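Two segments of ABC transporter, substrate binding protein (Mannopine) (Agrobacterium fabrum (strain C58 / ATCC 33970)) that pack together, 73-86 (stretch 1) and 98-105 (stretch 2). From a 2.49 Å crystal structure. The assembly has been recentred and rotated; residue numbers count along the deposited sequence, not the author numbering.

Stretch 1 (73-86) AHFAITEDLSDFCM
Stretch 2, residues 98-105: SCTRGGAK

Stretch 1 enters in a helix that begins earlier in the chain and takes in Ala73 to Phe75, passes through an extended segment at Thr78 to Asp80 (phi/psi -123/161, -83/148 and -79/111), and turns at Leu81 (-81/-13) into a short, weakly bonded helix around 82-85. Stretch 2 forms a turn between a weakly bonded strand segment at 99-100 and a strand that includes Ala104 and Lys105 and continues later in the chain. The turn is closed by Thr100 N to Gly103 O (3.0 Å) and Gly103 N to Thr100 O (3.3 Å), with Lys105 N bound to Ser98 O at 2.7 Å. The register sets Leu81 against Arg101 (CA atoms 4.8 Å apart) and Cys85 against Cys99 (5.4 Å), so the chains run in opposite senses here. Together they bury 588 Å².

Arg101 covers the most surface. Its backbone sits at -54/-47, and its side chain is fully extended (chi1 to chi3 all t, chi4 -176°), leaving sideways from CA and reaching across one face of the Phe75 ring. The guanidinium lies flat on the ring of Phe75, with centres 3.9 Å apart and planes at 10°; the closest pair is Phe75 CD2 to Arg101 CZ, 3.4 Å. Arg101 CD sits over the same ring, 3.6 Å from its centroid and 6° off the normal, whereas CZ is off-centre. Arginine suits this place because its methylene chain and planar, charged end can both use an aromatic face. Phe75 (m, chi2 -35°) points toward stretch 2 and supplies that face. Asp80 OD1 approaches Arg101 CG at 3.2 Å, but OD2 is 4.1 Å from Arg101 NE and well out of the guanidinium plane, so the charges attract without a salt bridge. Asp80 (t) instead accepts at OD1 from Ser82 N (3.3 Å), a capping bond at the turn into the short helix, and from Ser82 OG (2.7 Å).

The backbone of the turn is anchored by two hydrogen bonds. Leu81 N donates to Arg101 O at 3.0 Å and 175°, almost linear. His74 (t, chi2 81°) uses NE2 to donate to Gly102 O at 2.8 Å and 160°, the carbonyl oxygen lying at the ring edge near its plane. Gly102 (-80/-14) leaves no room for a side chain next to His74 and Phe75: an ideal CB would lie 3.2 Å from His74 CD2 and 3.5 Å from Phe75 CE1. Gly103, at 152/177, has a conformation that itself calls for glycine, since a CB would jam against the preceding carbonyl O. Leu81, buried and pointing toward stretch 2 (chi1 -92°, chi2 85°), places CB 3.4 Å from Thr100 O and CD2 4.1 Å from Gly103 CA.

At the other end, Cys85 (m) and Cys99 (chi1 -145°) point toward each other, bringing Cys85 SG to 2.9 Å from Cys99 SG, a very close sulfur contact. Cys85 SG also lies 3.4 Å from Thr100 O. Phe84 (t, chi2 89°) closes this corner, its CE2 4.0 Å from Cys99 SG.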

# COMPACT_ATOMS: atom_id res chain seq x y z
N ALA A 73 -0.52 18.72 4.49
CA ALA A 73 0.01 18.55 5.85
C ALA A 73 1.43 17.92 5.83
O ALA A 73 2.33 18.44 6.49
CB ALA A 73 -0.95 17.71 6.68
N HIS A 74 1.60 16.85 5.02
CA HIS A 74 2.85 16.15 4.81
C HIS A 74 3.88 17.07 4.17
O HIS A 74 5.01 17.11 4.65
CB HIS A 74 2.62 14.92 3.91
CG HIS A 74 3.83 14.05 3.74
ND1 HIS A 74 4.20 13.11 4.71
CD2 HIS A 74 4.73 14.01 2.73
CE1 HIS A 74 5.29 12.54 4.25
NE2 HIS A 74 5.65 13.03 3.07
N PHE A 75 3.51 17.83 3.13
CA PHE A 75 4.41 18.75 2.44
C PHE A 75 4.88 19.92 3.31
O PHE A 75 5.92 20.54 3.03
CB PHE A 75 3.77 19.29 1.15
CG PHE A 75 3.21 18.28 0.17
CD1 PHE A 75 3.82 17.05 -0.02
CD2 PHE A 75 2.11 18.60 -0.62
CE1 PHE A 75 3.33 16.14 -0.95
CE2 PHE A 75 1.62 17.69 -1.56
CZ PHE A 75 2.24 16.47 -1.72
N ALA A 76 4.12 20.24 4.37
CA ALA A 76 4.44 21.32 5.30
C ALA A 76 5.54 20.93 6.27
O ALA A 76 6.27 21.82 6.73
CB ALA A 76 3.20 21.72 6.08
N ILE A 77 5.67 19.63 6.61
CA ILE A 77 6.64 19.09 7.57
C ILE A 77 7.78 18.30 6.90
O ILE A 77 8.70 17.85 7.58
CB ILE A 77 5.92 18.26 8.69
CG1 ILE A 77 5.12 17.06 8.11
CG2 ILE A 77 5.03 19.16 9.52
CD1 ILE A 77 4.63 16.01 9.12
N THR A 78 7.71 18.12 5.57
CA THR A 78 8.72 17.37 4.82
C THR A 78 9.32 18.21 3.71
O THR A 78 8.74 19.22 3.28
CB THR A 78 8.17 16.01 4.24
OG1 THR A 78 7.16 16.25 3.26
CG2 THR A 78 7.68 15.04 5.32
N GLU A 79 10.49 17.77 3.24
CA GLU A 79 11.20 18.42 2.15
C GLU A 79 10.64 17.95 0.82
O GLU A 79 10.20 16.81 0.71
CB GLU A 79 12.69 18.11 2.22
CG GLU A 79 13.55 19.36 2.22
CD GLU A 79 15.03 19.07 2.20
OE1 GLU A 79 15.61 19.04 1.09
OE2 GLU A 79 15.60 18.81 3.28
N ASP A 80 10.65 18.84 -0.19
CA ASP A 80 10.20 18.53 -1.54
C ASP A 80 11.34 17.76 -2.23
O ASP A 80 12.42 18.31 -2.47
CB ASP A 80 9.87 19.83 -2.29
CG ASP A 80 9.13 19.68 -3.61
OD1 ASP A 80 9.07 18.55 -4.12
OD2 ASP A 80 8.68 20.71 -4.16
N LEU A 81 11.11 16.47 -2.49
CA LEU A 81 12.11 15.59 -3.10
C LEU A 81 12.22 15.71 -4.61
O LEU A 81 13.19 15.19 -5.17
CB LEU A 81 11.84 14.14 -2.69
CG LEU A 81 12.57 13.64 -1.45
CD1 LEU A 81 11.79 13.98 -0.17
CD2 LEU A 81 12.76 12.13 -1.52
N SER A 82 11.25 16.38 -5.28
CA SER A 82 11.15 16.61 -6.74
C SER A 82 12.50 16.83 -7.46
O SER A 82 12.75 16.18 -8.47
CB SER A 82 10.20 17.77 -7.03
OG SER A 82 8.89 17.44 -6.61
N ASP A 83 13.38 17.68 -6.92
CA ASP A 83 14.71 17.91 -7.49
C ASP A 83 15.58 16.64 -7.46
O ASP A 83 16.10 16.23 -8.50
CB ASP A 83 15.43 19.15 -6.90
CG ASP A 83 15.57 19.30 -5.38
OD1 ASP A 83 15.09 18.40 -4.64
OD2 ASP A 83 16.14 20.33 -4.93
N PHE A 84 15.69 15.99 -6.27
CA PHE A 84 16.44 14.75 -6.03
C PHE A 84 15.94 13.58 -6.91
O PHE A 84 16.73 12.76 -7.36
CB PHE A 84 16.34 14.37 -4.53
CG PHE A 84 16.65 12.94 -4.17
CD1 PHE A 84 17.95 12.54 -3.88
CD2 PHE A 84 15.64 11.98 -4.11
CE1 PHE A 84 18.25 11.22 -3.55
CE2 PHE A 84 15.94 10.65 -3.79
CZ PHE A 84 17.24 10.28 -3.51
N CYS A 85 14.61 13.52 -7.10
CA CYS A 85 13.85 12.54 -7.86
C CYS A 85 14.23 12.39 -9.32
O CYS A 85 14.04 11.32 -9.90
CB CYS A 85 12.36 12.86 -7.72
SG CYS A 85 11.72 12.65 -6.04
N MET A 86 14.69 13.49 -9.94
CA MET A 86 15.09 13.60 -11.34
C MET A 86 16.17 12.59 -11.74
O MET A 86 16.09 12.04 -12.83
CB MET A 86 15.54 15.04 -11.66
CG MET A 86 14.38 15.96 -11.97
SD MET A 86 14.78 17.72 -11.84
CE MET A 86 13.13 18.40 -11.74
N SER A 98 7.59 6.20 -8.30
CA SER A 98 8.53 5.71 -7.30
C SER A 98 9.25 6.81 -6.54
O SER A 98 9.82 6.54 -5.48
CB SER A 98 9.52 4.74 -7.92
OG SER A 98 8.83 3.52 -8.08
N CYS A 99 9.25 8.04 -7.06
CA CYS A 99 9.92 9.17 -6.42
C CYS A 99 9.10 10.44 -6.70
O CYS A 99 9.12 10.97 -7.82
CB CYS A 99 11.36 9.30 -6.91
SG CYS A 99 12.53 9.89 -5.65
N THR A 100 8.37 10.90 -5.67
CA THR A 100 7.53 12.09 -5.77
C THR A 100 7.96 13.18 -4.79
O THR A 100 8.96 13.02 -4.07
CB THR A 100 6.08 11.71 -5.57
OG1 THR A 100 5.89 11.33 -4.21
CG2 THR A 100 5.60 10.63 -6.54
N ARG A 101 7.20 14.28 -4.75
CA ARG A 101 7.41 15.42 -3.86
C ARG A 101 7.50 14.99 -2.38
O ARG A 101 8.39 15.42 -1.66
CB ARG A 101 6.25 16.41 -4.06
CG ARG A 101 6.20 17.58 -3.06
CD ARG A 101 5.02 18.47 -3.35
NE ARG A 101 5.01 19.69 -2.54
CZ ARG A 101 4.02 20.59 -2.59
NH1 ARG A 101 2.97 20.39 -3.37
NH2 ARG A 101 4.08 21.68 -1.83
N GLY A 102 6.57 14.14 -1.97
CA GLY A 102 6.46 13.66 -0.60
C GLY A 102 7.39 12.55 -0.17
O GLY A 102 7.49 12.29 1.03
N GLY A 103 8.03 11.89 -1.13
CA GLY A 103 8.96 10.82 -0.80
C GLY A 103 9.15 9.74 -1.84
O GLY A 103 8.50 9.76 -2.89
N ALA A 104 10.07 8.79 -1.54
CA ALA A 104 10.42 7.67 -2.40
C ALA A 104 9.59 6.48 -2.03
O ALA A 104 9.34 6.28 -0.85
CB ALA A 104 11.89 7.35 -2.26
N LYS A 105 9.16 5.65 -3.01
CA LYS A 105 8.39 4.45 -2.71
C LYS A 105 9.30 3.41 -2.05
O LYS A 105 10.39 3.13 -2.55
CB LYS A 105 7.73 3.86 -3.96
CG LYS A 105 6.47 3.02 -3.66
CD LYS A 105 5.13 3.80 -3.87
CE LYS A 105 4.59 3.71 -5.28
NZ LYS A 105 3.58 4.75 -5.60